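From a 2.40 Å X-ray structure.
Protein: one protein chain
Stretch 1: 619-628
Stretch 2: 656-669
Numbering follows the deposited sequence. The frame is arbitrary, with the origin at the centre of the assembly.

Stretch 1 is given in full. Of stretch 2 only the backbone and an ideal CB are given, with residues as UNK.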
ATOM      1  N   ILE A 619      -4.871 -30.911 -11.594  1.00 45.06           N
ATOM      2  CA  ILE A 619      -5.410 -31.003 -10.242  1.00 42.64           C
ATOM      3  C   ILE A 619      -5.805 -29.607  -9.760  1.00 43.98           C
ATOM      4  O   ILE A 619      -6.872 -29.428  -9.163  1.00 40.39           O
ATOM      5  CB  ILE A 619      -4.394 -31.636  -9.274  1.00 42.58           C
ATOM      6  CG1 ILE A 619      -4.078 -33.064  -9.711  1.00 42.18           C
ATOM      7  CG2 ILE A 619      -4.909 -31.578  -7.828  1.00 40.02           C
ATOM      8  CD1 ILE A 619      -2.894 -33.672  -9.005  1.00 42.04           C
ATOM      9  N   ARG A 620      -4.950 -28.622 -10.038  1.00 45.86           N
ATOM     10  CA  ARG A 620      -5.294 -27.227  -9.787  1.00 45.79           C
ATOM     11  C   ARG A 620      -6.563 -26.829 -10.532  1.00 50.62           C
ATOM     12  O   ARG A 620      -7.307 -25.978 -10.056  1.00 56.64           O
ATOM     13  CB  ARG A 620      -4.153 -26.302 -10.183  1.00 43.20           C
ATOM     14  CG  ARG A 620      -2.897 -26.570  -9.413  1.00 42.96           C
ATOM     15  CD  ARG A 620      -1.976 -25.380  -9.360  1.00 42.64           C
ATOM     16  NE  ARG A 620      -0.933 -25.688  -8.401  1.00 45.35           N
ATOM     17  CZ  ARG A 620       0.253 -26.184  -8.718  1.00 41.93           C
ATOM     18  NH1 ARG A 620       0.576 -26.358  -9.993  1.00 36.91           N
ATOM     19  NH2 ARG A 620       1.124 -26.465  -7.755  1.00 39.04           N
ATOM     20  N   ASP A 621      -6.820 -27.435 -11.689  1.00 51.86           N
ATOM     21  CA  ASP A 621      -8.063 -27.142 -12.401  1.00 58.22           C
ATOM     22  C   ASP A 621      -9.250 -27.829 -11.759  1.00 56.91           C
ATOM     23  O   ASP A 621     -10.288 -27.212 -11.573  1.00 60.28           O
ATOM     24  CB  ASP A 621      -7.992 -27.557 -13.879  1.00 68.46           C
ATOM     25  CG  ASP A 621      -7.405 -26.470 -14.780  1.00 75.17           C
ATOM     26  OD1 ASP A 621      -6.692 -26.806 -15.746  1.00 74.60           O
ATOM     27  OD2 ASP A 621      -7.664 -25.274 -14.534  1.00 82.91           O
ATOM     28  N   LYS A 622      -9.098 -29.112 -11.435  1.00 55.14           N
ATOM     29  CA  LYS A 622     -10.226 -29.952 -11.038  1.00 51.83           C
ATOM     30  C   LYS A 622     -10.422 -30.028  -9.526  1.00 48.34           C
ATOM     31  O   LYS A 622     -11.486 -30.434  -9.051  1.00 51.43           O
ATOM     32  CB  LYS A 622     -10.057 -31.365 -11.604  1.00 52.37           C
ATOM     33  CG  LYS A 622     -10.207 -31.447 -13.104  1.00 55.20           C
ATOM     34  CD  LYS A 622     -11.549 -30.902 -13.512  1.00 57.72           C
ATOM     35  CE  LYS A 622     -11.892 -31.255 -14.943  1.00 60.27           C
ATOM     36  NZ  LYS A 622     -10.945 -30.637 -15.878  1.00 61.70           N
ATOM     37  N   GLY A 623      -9.395 -29.643  -8.777  1.00 43.18           N
ATOM     38  CA  GLY A 623      -9.445 -29.694  -7.329  1.00 44.17           C
ATOM     39  C   GLY A 623      -8.859 -30.976  -6.754  1.00 48.09           C
ATOM     40  O   GLY A 623      -8.643 -31.959  -7.464  1.00 53.46           O
ATOM     41  N   LEU A 624      -8.607 -30.970  -5.454  1.00 45.30           N
ATOM     42  CA  LEU A 624      -8.001 -32.112  -4.785  1.00 43.87           C
ATOM     43  C   LEU A 624      -8.856 -33.382  -4.832  1.00 41.03           C
ATOM     44  O   LEU A 624      -8.359 -34.487  -4.628  1.00 39.65           O
ATOM     45  CB  LEU A 624      -7.711 -31.755  -3.337  1.00 42.58           C
ATOM     46  CG  LEU A 624      -6.684 -30.660  -3.177  1.00 42.40           C
ATOM     47  CD1 LEU A 624      -6.570 -30.341  -1.700  1.00 45.77           C
ATOM     48  CD2 LEU A 624      -5.361 -31.145  -3.742  1.00 40.39           C
ATOM     49  N   SER A 625     -10.141 -33.208  -5.092  1.00 38.89           N
ATOM     50  CA  SER A 625     -11.071 -34.313  -5.212  1.00 38.27           C
ATOM     51  C   SER A 625     -10.650 -35.432  -6.178  1.00 40.55           C
ATOM     52  O   SER A 625     -11.167 -36.540  -6.075  1.00 38.05           O
ATOM     53  CB  SER A 625     -12.429 -33.750  -5.634  1.00 46.29           C
ATOM     54  OG  SER A 625     -13.156 -34.644  -6.453  1.00 54.51           O
ATOM     55  N   VAL A 626      -9.745 -35.161  -7.123  1.00 42.29           N
ATOM     56  CA  VAL A 626      -9.334 -36.221  -8.061  1.00 45.49           C
ATOM     57  C   VAL A 626      -8.329 -37.182  -7.435  1.00 40.13           C
ATOM     58  O   VAL A 626      -8.044 -38.231  -7.998  1.00 41.02           O
ATOM     59  CB  VAL A 626      -8.715 -35.672  -9.384  1.00 37.94           C
ATOM     60  CG1 VAL A 626      -9.783 -35.018 -10.265  1.00 35.66           C
ATOM     61  CG2 VAL A 626      -7.537 -34.736  -9.109  1.00 33.20           C
ATOM     62  N   LEU A 627      -7.793 -36.813  -6.279  1.00 33.16           N
ATOM     63  CA  LEU A 627      -6.907 -37.689  -5.529  1.00 41.00           C
ATOM     64  C   LEU A 627      -7.733 -38.657  -4.695  1.00 45.69           C
ATOM     65  O   LEU A 627      -8.954 -38.479  -4.548  1.00 45.05           O
ATOM     66  CB  LEU A 627      -5.980 -36.869  -4.637  1.00 41.46           C
ATOM     67  CG  LEU A 627      -5.151 -35.900  -5.477  1.00 36.72           C
ATOM     68  CD1 LEU A 627      -4.331 -35.011  -4.587  1.00 31.20           C
ATOM     69  CD2 LEU A 627      -4.285 -36.693  -6.458  1.00 35.85           C
ATOM     70  N   ASN A 628      -7.076 -39.689  -4.167  1.00 45.37           N
ATOM     71  CA  ASN A 628      -7.772 -40.670  -3.331  1.00 45.81           C
ATOM     72  C   ASN A 628      -7.744 -40.311  -1.851  1.00 42.68           C
ATOM     73  O   ASN A 628      -6.787 -40.629  -1.134  1.00 41.46           O
ATOM     74  CB  ASN A 628      -7.180 -42.063  -3.514  1.00 45.22           C
ATOM     75  CG  ASN A 628      -7.963 -43.112  -2.772  1.00 47.16           C
ATOM     76  OD1 ASN A 628      -9.156 -42.942  -2.529  1.00 44.46           O
ATOM     77  ND2 ASN A 628      -7.303 -44.210  -2.409  1.00 49.48           N
ATOM     78  N   UNK A 656      -4.882 -26.569   4.412  1.00 44.58           N
ATOM     79  CA  UNK A 656      -6.113 -26.107   3.772  1.00 45.06           C
ATOM     80  C   UNK A 656      -6.003 -26.343   2.269  1.00 43.10           C
ATOM     81  O   UNK A 656      -4.894 -26.451   1.749  1.00 43.27           O
ATOM     82  CB  UNK A 656      -6.373 -24.630   4.075  1.00 45.06           C
ATOM     83  N   UNK A 657      -7.138 -26.402   1.580  1.00 44.83           N
ATOM     84  CA  UNK A 657      -7.160 -26.708   0.154  1.00 51.81           C
ATOM     85  C   UNK A 657      -6.223 -25.830  -0.659  1.00 51.28           C
ATOM     86  O   UNK A 657      -5.479 -26.336  -1.507  1.00 56.28           O
ATOM     87  CB  UNK A 657      -8.585 -26.564  -0.384  1.00 51.81           C
ATOM     88  N   UNK A 658      -6.210 -24.530  -0.396  1.00 48.52           N
ATOM     89  CA  UNK A 658      -5.379 -23.664  -1.223  1.00 51.91           C
ATOM     90  C   UNK A 658      -3.876 -23.854  -0.974  1.00 48.06           C
ATOM     91  O   UNK A 658      -3.102 -23.848  -1.927  1.00 55.25           O
ATOM     92  CB  UNK A 658      -5.759 -22.203  -0.973  1.00 51.91           C
ATOM     93  N   UNK A 659      -3.449 -24.043   0.276  1.00 43.36           N
ATOM     94  CA  UNK A 659      -2.020 -24.292   0.558  1.00 42.61           C
ATOM     95  C   UNK A 659      -1.553 -25.575  -0.142  1.00 42.18           C
ATOM     96  O   UNK A 659      -0.443 -25.654  -0.671  1.00 42.52           O
ATOM     97  CB  UNK A 659      -1.778 -24.397   2.065  1.00 42.61           C
ATOM     98  N   UNK A 660      -2.417 -26.586  -0.125  1.00 42.71           N
ATOM     99  CA  UNK A 660      -2.116 -27.876  -0.748  1.00 43.05           C
ATOM    100  C   UNK A 660      -2.007 -27.763  -2.260  1.00 42.69           C
ATOM    101  O   UNK A 660      -1.043 -28.261  -2.842  1.00 40.62           O
ATOM    102  CB  UNK A 660      -3.190 -28.903  -0.383  1.00 43.05           C
ATOM    103  N   UNK A 661      -2.999 -27.125  -2.886  1.00 43.67           N
ATOM    104  CA  UNK A 661      -2.964 -26.877  -4.333  1.00 44.12           C
ATOM    105  C   UNK A 661      -1.721 -26.077  -4.715  1.00 42.86           C
ATOM    106  O   UNK A 661      -1.083 -26.345  -5.733  1.00 44.95           O
ATOM    107  CB  UNK A 661      -4.225 -26.135  -4.781  1.00 44.12           C
ATOM    108  N   UNK A 662      -1.354 -25.116  -3.876  1.00 46.31           N
ATOM    109  CA  UNK A 662      -0.207 -24.267  -4.175  1.00 47.46           C
ATOM    110  C   UNK A 662       1.106 -25.037  -4.054  1.00 48.34           C
ATOM    111  O   UNK A 662       2.068 -24.756  -4.777  1.00 52.35           O
ATOM    112  CB  UNK A 662      -0.191 -23.054  -3.242  1.00 47.46           C
ATOM    113  N   UNK A 663       1.143 -26.022  -3.160  1.00 42.97           N
ATOM    114  CA  UNK A 663       2.400 -26.709  -2.854  1.00 41.52           C
ATOM    115  C   UNK A 663       2.517 -28.117  -3.450  1.00 40.06           C
ATOM    116  O   UNK A 663       3.396 -28.882  -3.046  1.00 41.69           O
ATOM    117  CB  UNK A 663       2.565 -26.798  -1.336  1.00 41.52           C
ATOM    118  N   UNK A 664       1.645 -28.457  -4.398  1.00 41.11           N
ATOM    119  CA  UNK A 664       1.633 -29.801  -5.018  1.00 40.72           C
ATOM    120  C   UNK A 664       3.021 -30.286  -5.434  1.00 42.52           C
ATOM    121  O   UNK A 664       3.370 -31.458  -5.248  1.00 40.22           O
ATOM    122  CB  UNK A 664       0.719 -29.798  -6.245  1.00 40.72           C
ATOM    123  N   UNK A 665       3.807 -29.366  -5.990  1.00 43.18           N
ATOM    124  CA  UNK A 665       5.184 -29.632  -6.384  1.00 44.18           C
ATOM    125  C   UNK A 665       6.022 -30.132  -5.200  1.00 44.59           C
ATOM    126  O   UNK A 665       6.865 -31.015  -5.341  1.00 48.07           O
ATOM    127  CB  UNK A 665       5.812 -28.369  -6.977  1.00 44.18           C
ATOM    128  N   UNK A 666       5.775 -29.582  -4.018  1.00 46.19           N
ATOM    129  CA  UNK A 666       6.578 -29.951  -2.861  1.00 50.88           C
ATOM    130  C   UNK A 666       6.071 -31.242  -2.170  1.00 50.66           C
ATOM    131  O   UNK A 666       6.870 -32.136  -1.899  1.00 53.07           O
ATOM    132  CB  UNK A 666       6.586 -28.793  -1.861  1.00 50.88           C
ATOM    133  N   UNK A 667       4.764 -31.370  -1.920  1.00 46.44           N
ATOM    134  CA  UNK A 667       4.277 -32.533  -1.163  1.00 42.07           C
ATOM    135  C   UNK A 667       3.805 -33.731  -1.995  1.00 43.25           C
ATOM    136  O   UNK A 667       3.849 -34.870  -1.510  1.00 44.80           O
ATOM    137  CB  UNK A 667       3.119 -32.084  -0.269  1.00 42.07           C
ATOM    138  N   UNK A 668       3.366 -33.495  -3.232  1.00 41.32           N
ATOM    139  CA  UNK A 668       2.730 -34.553  -4.011  1.00 38.08           C
ATOM    140  C   UNK A 668       3.606 -35.082  -5.127  1.00 43.40           C
ATOM    141  O   UNK A 668       3.675 -36.295  -5.345  1.00 45.64           O
ATOM    142  CB  UNK A 668       1.414 -34.044  -4.601  1.00 38.08           C
ATOM    143  N   UNK A 669       4.262 -34.172  -5.844  1.00 46.25           N
ATOM    144  CA  UNK A 669       5.118 -34.540  -6.975  1.00 47.09           C
ATOM    145  C   UNK A 669       6.216 -35.572  -6.641  1.00 51.69           C
ATOM    146  O   UNK A 669       6.412 -36.496  -7.427  1.00 56.23           O
ATOM    147  CB  UNK A 669       5.776 -33.275  -7.530  1.00 47.09           C
TER

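Position 656 immediately precedes a helix, and its CA-to-CB bond points away from stretch 1. A short polar side chain able to cap free amides would suit it; it is Asp656, whose OD2 accepts from the backbone N of 659 at 3.2 Å. At 657 the bond runs sideways, with the ideal CB 4.5 Å from Leu624 CD1. Small, polar or modest apolar residues would all fit. Asp657 is found, its OD1 3.9 Å from Leu624 CD1, a contact without polar partner.

Positions 658 and 659 meet nothing of stretch 1, and helical backbone angles are their main constraint, so almost any helix-compatible residue would do. They are Glu658 and Ser659; Ser659 OG also donates to Asp656 OD1 at 2.5 Å, beside the capping bond from Ser659 N.

At 660 the ideal CB lies 3.9 Å from Leu624 CD1, which favours an apolar side chain. Leu660 places CD1 3.8 Å from Leu624 CD1. Position 661 has its ideal CB within reach of both Arg620 CG (4.8 Å) and Leu624 CD2 (5.2 Å). Leucine, isoleucine or methionine could extend into this space. Leu661, with chi1 m and chi2 t, brings CD2 to 3.6 Å from Leu624 CD2 and 4.0 Å from Ile619 CG2. Its carbonyl is fixed whatever the side chain: Leu661 O accepts from Arg620 NE at 2.8 Å and NH2 at 3.0 Å.

Positions 662 and 663 point away, so stretch 1 does not limit them and many residues would do; Ala662 and Ala663 are found.

Position 664 points toward stretch 1, its ideal CB 3.7 Å from Arg620 NH2. Ile619 offers an apolar surface nearby, so an aliphatic residue is expected. Leu664 fits: CD1 lies over one face of the guanidinium and 4.0 Å from Ile619 CG2.

At 665 the ideal CB is 5.1 Å from Arg620 NH2, and a positive charge with donors to spare calls for an acidic or at least accepting side chain long enough to reach it. Glu665 curls back with chi2 p to form a salt bridge at the guanidinium edge. Arg620 NH2 lies only 2.4 Å from Glu665 OE1, a very short hydrogen bond, while Arg620 NH1 donates to Glu665 OE2 at 2.9 Å.

Position 666 is out of reach and many residues would do; Thr666 OG1 donates to Ala663 O (2.6 Å). Position 667 points sideways, so only a long side chain could reach Leu624 and Leu627. Trp667 does so, with CH2 4.2 Å from Leu627 CD1, while its NE1 donates to Leu660 O at 2.8 Å.

Position 668 points toward Ile619 and Leu627, inviting a sizeable aliphatic group. Leu668 CD2 lies 3.9 Å from Ile619 CD1 and 4.0 Å from Leu627 CD1, bridging the two. Position 669 is unconstrained by stretch 1, so many residues would do; it is Leu669.

Stretch 2 (656-669) DDESLLAALETWLL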
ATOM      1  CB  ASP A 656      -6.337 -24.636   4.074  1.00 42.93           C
ATOM      2  CG  ASP A 656      -5.158 -23.790   3.660  1.00 46.31           C
ATOM      3  OD1 ASP A 656      -4.101 -23.873   4.329  1.00 44.57           O
ATOM      4  OD2 ASP A 656      -5.292 -23.038   2.674  1.00 49.43           O
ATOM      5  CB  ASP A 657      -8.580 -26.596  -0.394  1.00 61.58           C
ATOM      6  CG  ASP A 657      -9.343 -27.897  -0.280  1.00 77.55           C
ATOM      7  OD1 ASP A 657      -9.089 -28.656   0.681  1.00 85.84           O
ATOM      8  OD2 ASP A 657     -10.197 -28.169  -1.149  1.00 83.16           O
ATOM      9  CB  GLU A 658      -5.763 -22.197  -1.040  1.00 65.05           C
ATOM     10  CG  GLU A 658      -5.374 -21.346  -2.250  1.00 80.69           C
ATOM     11  CD  GLU A 658      -5.696 -19.865  -2.090  1.00 90.85           C
ATOM     12  OE1 GLU A 658      -6.441 -19.510  -1.149  1.00 95.09           O
ATOM     13  OE2 GLU A 658      -5.202 -19.055  -2.912  1.00 92.97           O
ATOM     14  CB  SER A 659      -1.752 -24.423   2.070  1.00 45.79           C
ATOM     15  OG  SER A 659      -2.180 -23.291   2.818  1.00 46.88           O
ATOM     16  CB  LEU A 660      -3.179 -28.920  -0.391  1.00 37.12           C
ATOM     17  CG  LEU A 660      -3.148 -29.360   1.066  1.00 32.52           C
ATOM     18  CD1 LEU A 660      -4.241 -30.396   1.329  1.00 29.81           C
ATOM     19  CD2 LEU A 660      -1.775 -29.899   1.396  1.00 33.23           C
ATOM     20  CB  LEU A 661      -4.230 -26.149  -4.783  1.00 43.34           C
ATOM     21  CG  LEU A 661      -5.469 -27.052  -4.778  1.00 48.02           C
ATOM     22  CD1 LEU A 661      -6.732 -26.252  -5.025  1.00 51.78           C
ATOM     23  CD2 LEU A 661      -5.337 -28.179  -5.799  1.00 46.82           C
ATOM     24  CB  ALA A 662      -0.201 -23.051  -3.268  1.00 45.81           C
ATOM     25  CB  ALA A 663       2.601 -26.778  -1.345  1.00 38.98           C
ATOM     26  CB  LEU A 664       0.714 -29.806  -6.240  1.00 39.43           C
ATOM     27  CG  LEU A 664      -0.773 -29.743  -5.914  1.00 36.43           C
ATOM     28  CD1 LEU A 664      -1.582 -29.540  -7.186  1.00 39.35           C
ATOM     29  CD2 LEU A 664      -1.176 -31.021  -5.204  1.00 33.71           C
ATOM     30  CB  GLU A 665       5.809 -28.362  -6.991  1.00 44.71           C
ATOM     31  CG  GLU A 665       5.317 -28.019  -8.414  1.00 46.36           C
ATOM     32  CD  GLU A 665       3.908 -27.413  -8.446  1.00 53.07           C
ATOM     33  OE1 GLU A 665       3.418 -26.946  -7.386  1.00 53.50           O
ATOM     34  OE2 GLU A 665       3.281 -27.403  -9.534  1.00 54.16           O
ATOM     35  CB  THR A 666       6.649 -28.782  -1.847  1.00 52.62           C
ATOM     36  OG1 THR A 666       5.340 -28.471  -1.368  1.00 60.56           O
ATOM     37  CG2 THR A 666       7.185 -27.553  -2.516  1.00 46.48           C
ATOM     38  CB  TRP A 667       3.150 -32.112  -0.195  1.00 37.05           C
ATOM     39  CG  TRP A 667       1.818 -31.758  -0.799  1.00 37.27           C
ATOM     40  CD1 TRP A 667       1.446 -30.544  -1.285  1.00 41.17           C
ATOM     41  CD2 TRP A 667       0.659 -32.607  -0.921  1.00 36.71           C
ATOM     42  NE1 TRP A 667       0.141 -30.582  -1.731  1.00 43.37           N
ATOM     43  CE2 TRP A 667      -0.365 -31.837  -1.515  1.00 41.85           C
ATOM     44  CE3 TRP A 667       0.395 -33.945  -0.601  1.00 35.48           C
ATOM     45  CZ2 TRP A 667      -1.640 -32.363  -1.797  1.00 43.73           C
ATOM     46  CZ3 TRP A 667      -0.870 -34.467  -0.876  1.00 36.33           C
ATOM     47  CH2 TRP A 667      -1.872 -33.678  -1.472  1.00 39.21           C
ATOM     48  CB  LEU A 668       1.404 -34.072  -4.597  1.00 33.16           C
ATOM     49  CG  LEU A 668       0.708 -35.217  -5.340  1.00 38.39           C
ATOM     50  CD1 LEU A 668       0.461 -36.383  -4.361  1.00 38.55           C
ATOM     51  CD2 LEU A 668      -0.598 -34.757  -6.022  1.00 37.43           C
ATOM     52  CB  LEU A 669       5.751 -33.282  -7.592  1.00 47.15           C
ATOM     53  CG  LEU A 669       6.750 -33.475  -8.743  1.00 48.58           C
ATOM     54  CD1 LEU A 669       6.140 -34.240  -9.916  1.00 43.21           C
ATOM     55  CD2 LEU A 669       7.281 -32.118  -9.190  1.00 49.18           C
TER
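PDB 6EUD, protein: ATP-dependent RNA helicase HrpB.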